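Local coordinates for dopamine N-acetyltransferase-like Protein (PDB 6V3T) that probably transfers acyl groups from coenzyme A thioesters such as acetyl-CoA to arylalkylamines such as serotonin, as in its AANAT relatives, at residues M1-I6 with I57-S62; I138-F143 with Q168-C173; S164-R169 with K199-Y204. All blocks are in the same frame, centred on the assembly; numbering follows the deposited sequence.

How the contacts relate
From the N terminus, contact 1 closes first: residues 1-6 pair with 57-62 after an intervening segment that is mostly helical, adding strand 2-5 to one margin of the sheet. Only then does contact 2 open, bringing the start of helix 138-152 against helix 165-174. Contact 3 begins before contact 2 has ended, since residues 164-169 share Gln168 and Arg169 with it, and runs to the loop 199-204. Contacts 2 and 3 thus overlap on one helix, and both touch acetyl-CoA. Contacts 1 and 2 meet through Tyr3, Met1 and Ile57, which pack on helix 138-152, whereas contacts 1 and 3 do not touch. Together they link the N-terminal edge to the cofactor groove.

Contact 1: residues M1-I6 with I57-S62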
loop_
_atom_site.group_PDB
_atom_site.type_symbol
_atom_site.label_atom_id
_atom_site.label_comp_id
_atom_site.label_asym_id
_atom_site.label_seq_id
_atom_site.Cartn_x
_atom_site.Cartn_y
_atom_site.Cartn_z
ATOM N N MET A 1 22.883 -3.953 -3.109
ATOM C CA MET A 1 21.379 -3.898 -3.172
ATOM C C MET A 1 20.883 -4.334 -4.556
ATOM O O MET A 1 21.122 -3.582 -5.516
ATOM C CB MET A 1 20.883 -2.477 -2.891
ATOM C CG MET A 1 20.726 -2.186 -1.423
ATOM S SD MET A 1 19.376 -3.145 -0.697
ATOM C CE MET A 1 20.280 -4.421 0.159
ATOM N N GLU A 2 20.187 -5.473 -4.646
ATOM C CA GLU A 2 19.748 -6.070 -5.941
ATOM C C GLU A 2 18.212 -6.078 -6.027
ATOM O O GLU A 2 17.551 -6.600 -5.099
ATOM C CB GLU A 2 20.364 -7.461 -6.141
ATOM C CG GLU A 2 19.847 -8.534 -5.190
ATOM C CD GLU A 2 20.528 -9.886 -5.344
ATOM O OE1 GLU A 2 21.766 -9.952 -5.171
ATOM O OE2 GLU A 2 19.820 -10.867 -5.651
ATOM N N TYR A 3 17.682 -5.536 -7.130
ATOM C CA TYR A 3 16.238 -5.291 -7.387
ATOM C C TYR A 3 15.747 -6.214 -8.503
ATOM O O TYR A 3 16.124 -5.983 -9.663
ATOM C CB TYR A 3 16.019 -3.825 -7.779
ATOM C CG TYR A 3 16.311 -2.856 -6.663
ATOM C CD1 TYR A 3 15.462 -2.735 -5.577
ATOM C CD2 TYR A 3 17.450 -2.080 -6.665
ATOM C CE1 TYR A 3 15.726 -1.858 -4.540
ATOM C CE2 TYR A 3 17.726 -1.192 -5.639
ATOM C CZ TYR A 3 16.864 -1.082 -4.567
ATOM O OH TYR A 3 17.129 -0.225 -3.539
ATOM N N GLY A 4 14.910 -7.199 -8.169
ATOM C CA GLY A 4 14.395 -8.188 -9.139
ATOM C C GLY A 4 12.989 -8.680 -8.793
ATOM O O GLY A 4 12.460 -8.365 -7.722
ATOM N N PRO A 5 12.356 -9.465 -9.702
ATOM C CA PRO A 5 11.052 -10.084 -9.445
ATOM C C PRO A 5 11.017 -10.960 -8.187
ATOM O O PRO A 5 12.063 -11.217 -7.629
ATOM C CB PRO A 5 10.819 -10.983 -10.669
ATOM C CG PRO A 5 11.668 -10.366 -11.765
ATOM C CD PRO A 5 12.864 -9.781 -11.046
ATOM N N ILE A 6 9.824 -11.417 -7.801
ATOM C CA ILE A 6 9.599 -12.308 -6.622
ATOM C C ILE A 6 9.097 -13.668 -7.101
ATOM O O ILE A 6 7.930 -13.797 -7.466
ATOM C CB ILE A 6 8.606 -11.673 -5.632
ATOM C CG1 ILE A 6 9.057 -10.278 -5.196
ATOM C CG2 ILE A 6 8.373 -12.598 -4.441
ATOM C CD1 ILE A 6 8.117 -9.610 -4.216
ATOM N N ILE A 57 7.898 -6.185 -6.871
ATOM C CA ILE A 57 9.391 -6.110 -6.857
ATOM C C ILE A 57 9.896 -6.374 -5.437
ATOM O O ILE A 57 9.171 -6.019 -4.487
ATOM C CB ILE A 57 9.864 -4.738 -7.380
ATOM C CG1 ILE A 57 9.669 -4.623 -8.892
ATOM C CG2 ILE A 57 11.306 -4.463 -6.985
ATOM C CD1 ILE A 57 10.539 -5.571 -9.700
ATOM N N MET A 58 11.095 -6.966 -5.304
ATOM C CA MET A 58 11.807 -7.102 -4.003
ATOM C C MET A 58 13.255 -6.618 -4.131
ATOM O O MET A 58 13.833 -6.712 -5.244
ATOM C CB MET A 58 11.787 -8.541 -3.471
ATOM C CG MET A 58 12.618 -9.519 -4.266
ATOM S SD MET A 58 12.719 -11.119 -3.424
ATOM C CE MET A 58 13.620 -12.054 -4.661
ATOM N N ALA A 59 13.783 -6.100 -3.016
ATOM C CA ALA A 59 15.206 -5.770 -2.776
ATOM C C ALA A 59 15.815 -6.826 -1.849
ATOM O O ALA A 59 15.313 -6.974 -0.714
ATOM C CB ALA A 59 15.308 -4.401 -2.159
ATOM N N VAL A 60 16.842 -7.541 -2.314
ATOM C CA VAL A 60 17.601 -8.521 -1.486
ATOM C C VAL A 60 18.959 -7.899 -1.168
ATOM O O VAL A 60 19.486 -7.155 -2.031
ATOM C CB VAL A 60 17.746 -9.884 -2.188
ATOM C CG1 VAL A 60 18.394 -10.918 -1.279
ATOM C CG2 VAL A 60 16.411 -10.399 -2.699
ATOM N N GLU A 61 19.477 -8.165 0.038
ATOM C CA GLU A 61 20.820 -7.709 0.474
ATOM C C GLU A 61 21.863 -8.479 -0.329
ATOM O O GLU A 61 21.934 -9.712 -0.163
ATOM C CB GLU A 61 21.032 -7.903 1.973
ATOM C CG GLU A 61 21.938 -6.844 2.573
ATOM C CD GLU A 61 23.418 -6.994 2.270
ATOM O OE1 GLU A 61 24.122 -7.467 3.143
ATOM O OE2 GLU A 61 23.867 -6.636 1.162
ATOM N N SER A 62 22.603 -7.776 -1.192
ATOM C CA SER A 62 23.643 -8.369 -2.069
ATOM C C SER A 62 24.281 -9.542 -1.321
ATOM O O SER A 62 24.074 -10.702 -1.756
ATOM C CB SER A 62 24.678 -7.354 -2.502
ATOM O OG SER A 62 24.355 -6.061 -2.023
#
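Glu2 and Val60 are joined by a reciprocal pair of backbone hydrogen bonds, Glu2 N to Val60 O at 3.2 Å and Val60 N to Glu2 O at 3.0 Å. Two residues further along, Gly4 and Met58 repeat the arrangement, with Met58 N 3.1 Å from Gly4 O. Between these hydrogen-bonded pairs lies the non-hydrogen-bonded pair of Tyr3 and Ala59, flanked by CA-H...O contacts from Ala59 CA to Glu2 O and from Tyr3 CA to Met58 O. At the chain terminus the backbone pattern gives way to a side chain: Met1 N donates to Ser62 OG over 2.8 Å, and the same hydroxyl donates to Glu61 OE2, whose carboxylate has a further partner in Thr63.

The two strands run antiparallel, their axes at 145°, as the first two strands of the acetyltransferase (GNAT) sheet. Strand 2-5 is the outermost of this margin within the chain, and strand 57-60 bonds on its other side to strand 67-77.

Side-chain packing differs on the two faces. Tyr3 CE1 reaches 3.5 Å from Ala59 CB, and the tyrosine side chain, with its hydroxyl at Glu141 and Ile138, goes on to touch helix 138-152, Arg145 included. On the face of Glu2 and Met58, the aliphatic part of Glu2 lies side by side with Val60, CG being 3.9 Å from Val60 CB. Met58 crosses Ile6 obliquely, its CB 3.7 Å from Ile6 CG1, while its extended chain carries CE to 3.5 Å from Pro5 O. Met1, bent at both chi2 and chi3, folds its CE methyl back against the Glu61 backbone and CG; its side chain also packs on Ile138.

Contact 2: residues I138-F143 with Q168-C173. With ACO (acetyl coenzyme *a), chain G.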
loop_
_atom_site.group_PDB
_atom_site.type_symbol
_atom_site.label_atom_id
_atom_site.label_comp_id
_atom_site.label_asym_id
_atom_site.label_seq_id
_atom_site.Cartn_x
_atom_site.Cartn_y
_atom_site.Cartn_z
ATOM N N ILE A 138 15.861 3.145 -0.232
ATOM C CA ILE A 138 15.471 1.841 -0.844
ATOM C C ILE A 138 14.042 1.949 -1.382
ATOM O O ILE A 138 13.806 1.530 -2.515
ATOM C CB ILE A 138 15.625 0.700 0.171
ATOM C CG1 ILE A 138 17.052 0.682 0.731
ATOM C CG2 ILE A 138 15.204 -0.625 -0.449
ATOM C CD1 ILE A 138 17.516 -0.640 1.255
ATOM N N ALA A 139 13.123 2.483 -0.586
ATOM C CA ALA A 139 11.718 2.701 -0.984
ATOM C C ALA A 139 11.698 3.461 -2.304
ATOM O O ALA A 139 11.108 2.964 -3.274
ATOM C CB ALA A 139 10.983 3.458 0.086
ATOM N N LYS A 140 12.354 4.616 -2.321
ATOM C CA LYS A 140 12.453 5.482 -3.519
ATOM C C LYS A 140 12.825 4.628 -4.737
ATOM O O LYS A 140 12.332 4.938 -5.831
ATOM C CB LYS A 140 13.474 6.600 -3.296
ATOM C CG LYS A 140 12.906 7.865 -2.674
ATOM C CD LYS A 140 13.945 8.854 -2.245
ATOM C CE LYS A 140 14.159 9.949 -3.258
ATOM N NZ LYS A 140 15.447 10.642 -3.039
ATOM N N GLU A 141 13.676 3.616 -4.562
ATOM C CA GLU A 141 14.139 2.761 -5.684
ATOM C C GLU A 141 13.021 1.797 -6.059
ATOM O O GLU A 141 12.742 1.671 -7.258
ATOM C CB GLU A 141 15.422 2.002 -5.346
ATOM C CG GLU A 141 16.644 2.653 -5.935
ATOM C CD GLU A 141 16.536 2.871 -7.433
ATOM O OE1 GLU A 141 16.393 1.861 -8.154
ATOM O OE2 GLU A 141 16.566 4.059 -7.873
ATOM N N LEU A 142 12.426 1.142 -5.063
ATOM C CA LEU A 142 11.301 0.191 -5.246
ATOM C C LEU A 142 10.189 0.884 -6.027
ATOM O O LEU A 142 9.709 0.298 -7.007
ATOM C CB LEU A 142 10.796 -0.249 -3.872
ATOM C CG LEU A 142 11.714 -1.211 -3.133
ATOM C CD1 LEU A 142 11.345 -1.288 -1.661
ATOM C CD2 LEU A 142 11.667 -2.585 -3.781
ATOM N N PHE A 143 9.830 2.096 -5.600
ATOM C CA PHE A 143 8.809 2.965 -6.236
ATOM C C PHE A 143 9.155 3.192 -7.714
ATOM O O PHE A 143 8.339 2.813 -8.565
ATOM C CB PHE A 143 8.682 4.290 -5.483
ATOM C CG PHE A 143 7.283 4.846 -5.434
ATOM C CD1 PHE A 143 6.477 4.844 -6.562
ATOM C CD2 PHE A 143 6.777 5.373 -4.260
ATOM C CE1 PHE A 143 5.190 5.351 -6.510
ATOM C CE2 PHE A 143 5.497 5.893 -4.216
ATOM C CZ PHE A 143 4.706 5.873 -5.339
ATOM N N GLN A 168 4.671 9.625 0.637
ATOM C CA GLN A 168 4.208 10.822 -0.098
ATOM C C GLN A 168 5.434 11.468 -0.744
ATOM O O GLN A 168 5.357 11.848 -1.930
ATOM C CB GLN A 168 3.472 11.798 0.821
ATOM C CG GLN A 168 2.139 11.273 1.328
ATOM C CD GLN A 168 1.605 12.073 2.493
ATOM O OE1 GLN A 168 1.572 13.305 2.471
ATOM N NE2 GLN A 168 1.162 11.368 3.523
ATOM N N ARG A 169 6.517 11.589 0.019
ATOM C CA ARG A 169 7.772 12.217 -0.449
ATOM C C ARG A 169 8.295 11.474 -1.664
ATOM O O ARG A 169 8.619 12.121 -2.628
ATOM C CB ARG A 169 8.836 12.188 0.640
ATOM C CG ARG A 169 8.887 13.469 1.452
ATOM C CD ARG A 169 9.414 13.138 2.826
ATOM N NE ARG A 169 9.583 14.205 3.801
ATOM C CZ ARG A 169 8.858 15.318 3.910
ATOM N NH1 ARG A 169 7.867 15.604 3.081
ATOM N NH2 ARG A 169 9.148 16.163 4.877
ATOM N N ALA A 170 8.415 10.165 -1.571
ATOM C CA ALA A 170 8.899 9.328 -2.682
ATOM C C ALA A 170 8.051 9.664 -3.906
ATOM O O ALA A 170 8.595 10.002 -4.946
ATOM C CB ALA A 170 8.799 7.877 -2.300
ATOM N N ALA A 171 6.739 9.596 -3.750
ATOM C CA ALA A 171 5.766 9.899 -4.813
ATOM C C ALA A 171 6.032 11.309 -5.345
ATOM O O ALA A 171 6.136 11.454 -6.558
ATOM C CB ALA A 171 4.368 9.743 -4.280
ATOM N N GLU A 172 6.154 12.299 -4.462
ATOM C CA GLU A 172 6.478 13.698 -4.851
ATOM C C GLU A 172 7.696 13.652 -5.775
ATOM O O GLU A 172 7.666 14.305 -6.825
ATOM C CB GLU A 172 6.791 14.577 -3.635
ATOM C CG GLU A 172 5.916 15.815 -3.520
ATOM C CD GLU A 172 4.790 15.715 -2.496
ATOM O OE1 GLU A 172 4.822 14.796 -1.662
ATOM O OE2 GLU A 172 3.881 16.554 -2.539
ATOM N N CYS A 173 8.717 12.885 -5.397
ATOM C CA CYS A 173 10.043 12.909 -6.065
ATOM C C CYS A 173 9.954 12.316 -7.469
ATOM O O CYS A 173 10.739 12.762 -8.304
ATOM C CB CYS A 173 11.135 12.204 -5.267
ATOM S SG CYS A 173 12.193 13.366 -4.365
HETATM N N1A ACO G . 12.014 11.047 8.668
HETATM C C2A ACO G . 11.826 11.954 7.701
HETATM N N3A ACO G . 11.853 11.644 6.394
HETATM C C4A ACO G . 12.076 10.385 5.988
HETATM C C5A ACO G . 12.293 9.358 6.987
HETATM C C6A ACO G . 12.252 9.766 8.385
HETATM N N6A ACO G . 12.447 8.861 9.349
HETATM N N7A ACO G . 12.490 8.215 6.336
HETATM C C8A ACO G . 12.413 8.485 5.016
HETATM N N9A ACO G . 12.183 9.783 4.825
HETATM C C1B ACO G . 12.010 10.391 3.514
HETATM C C2B ACO G . 13.300 10.727 2.822
HETATM O O2B ACO G . 13.695 12.057 3.086
HETATM C C3B ACO G . 12.899 10.535 1.382
HETATM O O3B ACO G . 12.214 11.682 0.935
HETATM P P3B ACO G . 12.995 12.706 -0.005
HETATM O O7A ACO G . 12.375 14.051 0.312
HETATM O O8A ACO G . 14.405 12.533 0.534
HETATM O O9A ACO G . 12.658 12.137 -1.381
HETATM C C4B ACO G . 11.882 9.431 1.388
HETATM O O4B ACO G . 11.405 9.386 2.707
HETATM C C5B ACO G . 12.462 8.103 1.021
HETATM O O5B ACO G . 13.115 7.493 2.113
HETATM P P1A ACO G . 13.520 5.976 1.889
HETATM O O1A ACO G . 13.746 5.758 0.413
HETATM O O2A ACO G . 14.558 5.504 2.854
HETATM O O3A ACO G . 12.166 5.283 2.384
HETATM P P2A ACO G . 12.262 4.097 3.458
HETATM O O4A ACO G . 13.279 3.106 2.918
HETATM O O5A ACO G . 12.530 4.698 4.814
HETATM O O6A ACO G . 10.672 3.654 3.440
HETATM C CBP ACO G . 8.648 3.140 4.874
HETATM C CCP ACO G . 10.066 2.767 4.414
HETATM C CDP ACO G . 7.954 3.886 3.746
HETATM C CEP ACO G . 8.829 4.008 6.102
HETATM C CAP ACO G . 7.783 1.900 5.309
HETATM O OAP ACO G . 8.266 1.420 6.570
HETATM C C9P ACO G . 6.228 2.076 5.462
HETATM O O9P ACO G . 5.723 2.312 6.561
HETATM N N8P ACO G . 5.434 1.940 4.352
HETATM C C7P ACO G . 3.982 2.140 4.322
HETATM C C6P ACO G . 3.468 3.072 3.203
HETATM C C5P ACO G . 2.255 2.563 2.444
HETATM O O5P ACO G . 2.306 2.337 1.255
HETATM N N4P ACO G . 1.123 2.416 3.131
HETATM C C3P ACO G . -0.184 2.101 2.515
HETATM C C2P ACO G . -0.898 0.812 2.972
HETATM S S1P ACO G . -2.292 1.096 4.042
HETATM C C ACO G . -2.410 -0.320 4.966
HETATM O O ACO G . -2.163 -1.412 4.474
HETATM C CH3 ACO G . -2.833 -0.276 6.405
#
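Lys140 and Ala170 mark the nearest backbone approach, CA to CA 5.3 Å, where the helical segments 138-143 and 168-173 cross at -52° with their axes 9.6 Å apart. The first belongs to the helix of a beta-alpha-beta crossover between parallel strands 120-129 and 157-162, the core of the GNAT fold, and follows the glycine-containing loop that binds the pyrophosphate of acetyl-CoA. Lys140 N donates a nearly straight hydrogen bond (175°) to O1A of the cofactor at 3.3 Å, and Gly137 N is also hydrogen-bonded to acetyl-CoA.

Across the interface, small residues receive larger ones. Ala170 CB meets two side chains, Phe143 CD2 at 3.8 Å and Lys140 CG at 4.1 Å. The outer end of the Phe143 ring, CE2 and CZ, rests on Ala171 CB, while the same ring packs edge-to-face with Phe176 and also touches Leu124 and Leu127, joining the helix pair to the sheet.

Farther out, acetyl-CoA itself fills in between the helices. Lys140 bends at chi3 (98°), which sets CE 4.1 Å from Cys173 SG and 3.3 Å from the 3'-phosphate oxygen O9A of acetyl-CoA.

Contact 3: residues S164-R169 with K199-Y204; sequences SLFTQR and KSPHDY. With ACO (acetyl coenzyme *a), chain G.
His202 presents its edge to Phe166 in a T-shaped pair, the ring centroids 5.0 Å apart and the planes 81° from one another. The atom leading the approach is NE2, 3.8 Å from Phe166 CZ and displaced toward the rim of the phenyl face. The adenine of acetyl-CoA occupies the opposite face of Phe166: C5A sits over the ring centre, and C6A comes 3.4 Å from CZ. Phe166 is therefore held between the cofactor base and the imidazole. The His202 ring in turn lies with one face over the backbone of Ser164 and Leu165, CD2 being 3.7 Å from Leu165 N.

Helix 165-174 follows strand 157-162 of the GNAT sheet, and its first turn borders the cofactor groove. Ser164 and Thr167 both approach the pantetheine arm at C6P, Thr167 OG1 at 3.2 Å, while the Thr167 side chain also packs on Val160 and Ala162 of that strand.

Farther from the cofactor, Leu165 CD2 reaches 3.6 Å from Pro201 CB, the two side chains crossing at about a right angle. On the next turn Gln168, extended beyond CG, carries its amide to Tyr204, where NE2 gives a weak, bent hydrogen bond (131°) to Tyr204 O at 3.2 Å; its OE1 stands near Tyr204 CE2, with amide and ring planes 60° apart.

The shape of the loop probably helps to place the histidine. A cis peptide precedes Pro201, His202 is the centre of an inverse gamma turn, and Ser200 OG donates to the syn lone pair of Asp203 OD1 at 2.7 Å. Pro26 of helix 26-31 packs against both Ser164 and His202.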
loop_
_atom_site.group_PDB
_atom_site.type_symbol
_atom_site.label_atom_id
_atom_site.label_comp_id
_atom_site.label_asym_id
_atom_site.label_seq_id
_atom_site.Cartn_x
_atom_site.Cartn_y
_atom_site.Cartn_z
ATOM N N SER A 164 1.741 6.845 4.645
ATOM C CA SER A 164 3.024 7.344 5.195
ATOM C C SER A 164 3.426 8.587 4.408
ATOM O O SER A 164 3.301 8.562 3.184
ATOM C CB SER A 164 4.090 6.290 5.125
ATOM O OG SER A 164 5.278 6.721 5.768
ATOM N N LEU A 165 3.871 9.634 5.085
ATOM C CA LEU A 165 4.315 10.884 4.418
ATOM C C LEU A 165 5.702 10.665 3.784
ATOM O O LEU A 165 6.019 11.335 2.772
ATOM C CB LEU A 165 4.287 12.011 5.452
ATOM C CG LEU A 165 5.487 12.946 5.467
ATOM C CD1 LEU A 165 5.322 14.028 4.422
ATOM C CD2 LEU A 165 5.657 13.562 6.843
ATOM N N PHE A 166 6.473 9.708 4.278
ATOM C CA PHE A 166 7.713 9.266 3.589
ATOM C C PHE A 166 7.330 8.753 2.210
ATOM O O PHE A 166 7.994 9.091 1.242
ATOM C CB PHE A 166 8.437 8.184 4.383
ATOM C CG PHE A 166 8.624 8.531 5.835
ATOM C CD1 PHE A 166 8.592 9.848 6.261
ATOM C CD2 PHE A 166 8.841 7.541 6.778
ATOM C CE1 PHE A 166 8.740 10.156 7.601
ATOM C CE2 PHE A 166 9.005 7.853 8.118
ATOM C CZ PHE A 166 8.956 9.162 8.523
ATOM N N THR A 167 6.251 7.980 2.146
ATOM C CA THR A 167 5.708 7.432 0.883
ATOM C C THR A 167 5.190 8.573 0.016
ATOM O O THR A 167 5.213 8.424 -1.214
ATOM C CB THR A 167 4.572 6.439 1.126
ATOM O OG1 THR A 167 5.162 5.268 1.681
ATOM C CG2 THR A 167 3.815 6.084 -0.135
ATOM N N GLN A 168 4.671 9.625 0.637
ATOM C CA GLN A 168 4.208 10.822 -0.098
ATOM C C GLN A 168 5.434 11.468 -0.744
ATOM O O GLN A 168 5.357 11.848 -1.930
ATOM C CB GLN A 168 3.472 11.798 0.821
ATOM C CG GLN A 168 2.139 11.273 1.328
ATOM C CD GLN A 168 1.605 12.073 2.493
ATOM O OE1 GLN A 168 1.572 13.305 2.471
ATOM N NE2 GLN A 168 1.162 11.368 3.523
ATOM N N ARG A 169 6.517 11.589 0.019
ATOM C CA ARG A 169 7.772 12.217 -0.449
ATOM C C ARG A 169 8.295 11.474 -1.664
ATOM O O ARG A 169 8.619 12.121 -2.628
ATOM C CB ARG A 169 8.836 12.188 0.640
ATOM C CG ARG A 169 8.887 13.469 1.452
ATOM C CD ARG A 169 9.414 13.138 2.826
ATOM N NE ARG A 169 9.583 14.205 3.801
ATOM C CZ ARG A 169 8.858 15.318 3.910
ATOM N NH1 ARG A 169 7.867 15.604 3.081
ATOM N NH2 ARG A 169 9.148 16.163 4.877
ATOM N N LYS A 199 0.142 9.348 15.104
ATOM C CA LYS A 199 1.290 10.105 15.666
ATOM C C LYS A 199 1.977 10.842 14.515
ATOM O O LYS A 199 2.165 10.227 13.448
ATOM C CB LYS A 199 2.231 9.180 16.448
ATOM C CG LYS A 199 1.784 8.886 17.877
ATOM C CD LYS A 199 2.519 7.729 18.528
ATOM C CE LYS A 199 1.695 7.011 19.577
ATOM N NZ LYS A 199 2.308 5.713 19.945
ATOM N N SER A 200 2.279 12.127 14.712
ATOM C CA SER A 200 2.988 12.989 13.730
ATOM C C SER A 200 4.276 12.290 13.311
ATOM O O SER A 200 4.843 11.526 14.093
ATOM C CB SER A 200 3.249 14.373 14.284
ATOM O OG SER A 200 2.406 15.343 13.663
ATOM N N PRO A 201 4.792 12.523 12.077
ATOM C CA PRO A 201 4.319 13.589 11.187
ATOM C C PRO A 201 3.243 13.202 10.161
ATOM O O PRO A 201 3.045 13.955 9.220
ATOM C CB PRO A 201 5.613 13.966 10.442
ATOM C CG PRO A 201 6.419 12.679 10.375
ATOM C CD PRO A 201 5.906 11.777 11.482
ATOM N N HIS A 202 2.565 12.068 10.369
ATOM C CA HIS A 202 1.578 11.482 9.422
ATOM C C HIS A 202 0.178 12.013 9.729
ATOM O O HIS A 202 -0.649 11.237 10.238
ATOM C CB HIS A 202 1.674 9.966 9.492
ATOM C CG HIS A 202 3.061 9.485 9.246
ATOM N ND1 HIS A 202 3.461 8.223 9.528
ATOM C CD2 HIS A 202 4.152 10.103 8.761
ATOM C CE1 HIS A 202 4.735 8.066 9.209
ATOM N NE2 HIS A 202 5.189 9.204 8.744
ATOM N N ASP A 203 -0.062 13.289 9.428
ATOM C CA ASP A 203 -1.287 14.030 9.836
ATOM C C ASP A 203 -2.382 13.863 8.776
ATOM O O ASP A 203 -3.508 14.349 9.034
ATOM C CB ASP A 203 -1.015 15.526 10.046
ATOM C CG ASP A 203 0.086 15.858 11.042
ATOM O OD1 ASP A 203 0.340 15.024 11.943
ATOM O OD2 ASP A 203 0.685 16.957 10.905
ATOM N N TYR A 204 -2.075 13.244 7.624
ATOM C CA TYR A 204 -3.042 13.082 6.504
ATOM C C TYR A 204 -2.606 11.990 5.519
ATOM O O TYR A 204 -1.407 11.663 5.425
ATOM C CB TYR A 204 -3.248 14.421 5.798
ATOM C CG TYR A 204 -1.977 15.135 5.423
ATOM C CD1 TYR A 204 -1.186 15.765 6.351
ATOM C CD2 TYR A 204 -1.555 15.189 4.122
ATOM C CE1 TYR A 204 -0.012 16.411 6.006
ATOM C CE2 TYR A 204 -0.398 15.853 3.751
ATOM C CZ TYR A 204 0.387 16.465 4.695
ATOM O OH TYR A 204 1.532 17.101 4.326
HETATM N N1A ACO G . 12.014 11.047 8.668
HETATM C C2A ACO G . 11.826 11.954 7.701
HETATM N N3A ACO G . 11.853 11.644 6.394
HETATM C C4A ACO G . 12.076 10.385 5.988
HETATM C C5A ACO G . 12.293 9.358 6.987
HETATM C C6A ACO G . 12.252 9.766 8.385
HETATM N N6A ACO G . 12.447 8.861 9.349
HETATM N N7A ACO G . 12.490 8.215 6.336
HETATM C C8A ACO G . 12.413 8.485 5.016
HETATM N N9A ACO G . 12.183 9.783 4.825
HETATM C C1B ACO G . 12.010 10.391 3.514
HETATM C C2B ACO G . 13.300 10.727 2.822
HETATM O O2B ACO G . 13.695 12.057 3.086
HETATM C C3B ACO G . 12.899 10.535 1.382
HETATM O O3B ACO G . 12.214 11.682 0.935
HETATM P P3B ACO G . 12.995 12.706 -0.005
HETATM O O7A ACO G . 12.375 14.051 0.312
HETATM O O8A ACO G . 14.405 12.533 0.534
HETATM O O9A ACO G . 12.658 12.137 -1.381
HETATM C C4B ACO G . 11.882 9.431 1.388
HETATM O O4B ACO G . 11.405 9.386 2.707
HETATM C C5B ACO G . 12.462 8.103 1.021
HETATM O O5B ACO G . 13.115 7.493 2.113
HETATM P P1A ACO G . 13.520 5.976 1.889
HETATM O O1A ACO G . 13.746 5.758 0.413
HETATM O O2A ACO G . 14.558 5.504 2.854
HETATM O O3A ACO G . 12.166 5.283 2.384
HETATM P P2A ACO G . 12.262 4.097 3.458
HETATM O O4A ACO G . 13.279 3.106 2.918
HETATM O O5A ACO G . 12.530 4.698 4.814
HETATM O O6A ACO G . 10.672 3.654 3.440
HETATM C CBP ACO G . 8.648 3.140 4.874
HETATM C CCP ACO G . 10.066 2.767 4.414
HETATM C CDP ACO G . 7.954 3.886 3.746
HETATM C CEP ACO G . 8.829 4.008 6.102
HETATM C CAP ACO G . 7.783 1.900 5.309
HETATM O OAP ACO G . 8.266 1.420 6.570
HETATM C C9P ACO G . 6.228 2.076 5.462
HETATM O O9P ACO G . 5.723 2.312 6.561
HETATM N N8P ACO G . 5.434 1.940 4.352
HETATM C C7P ACO G . 3.982 2.140 4.322
HETATM C C6P ACO G . 3.468 3.072 3.203
HETATM C C5P ACO G . 2.255 2.563 2.444
HETATM O O5P ACO G . 2.306 2.337 1.255
HETATM N N4P ACO G . 1.123 2.416 3.131
HETATM C C3P ACO G . -0.184 2.101 2.515
HETATM C C2P ACO G . -0.898 0.812 2.972
HETATM S S1P ACO G . -2.292 1.096 4.042
HETATM C C ACO G . -2.410 -0.320 4.966
HETATM O O ACO G . -2.163 -1.412 4.474
HETATM C CH3 ACO G . -2.833 -0.276 6.405
#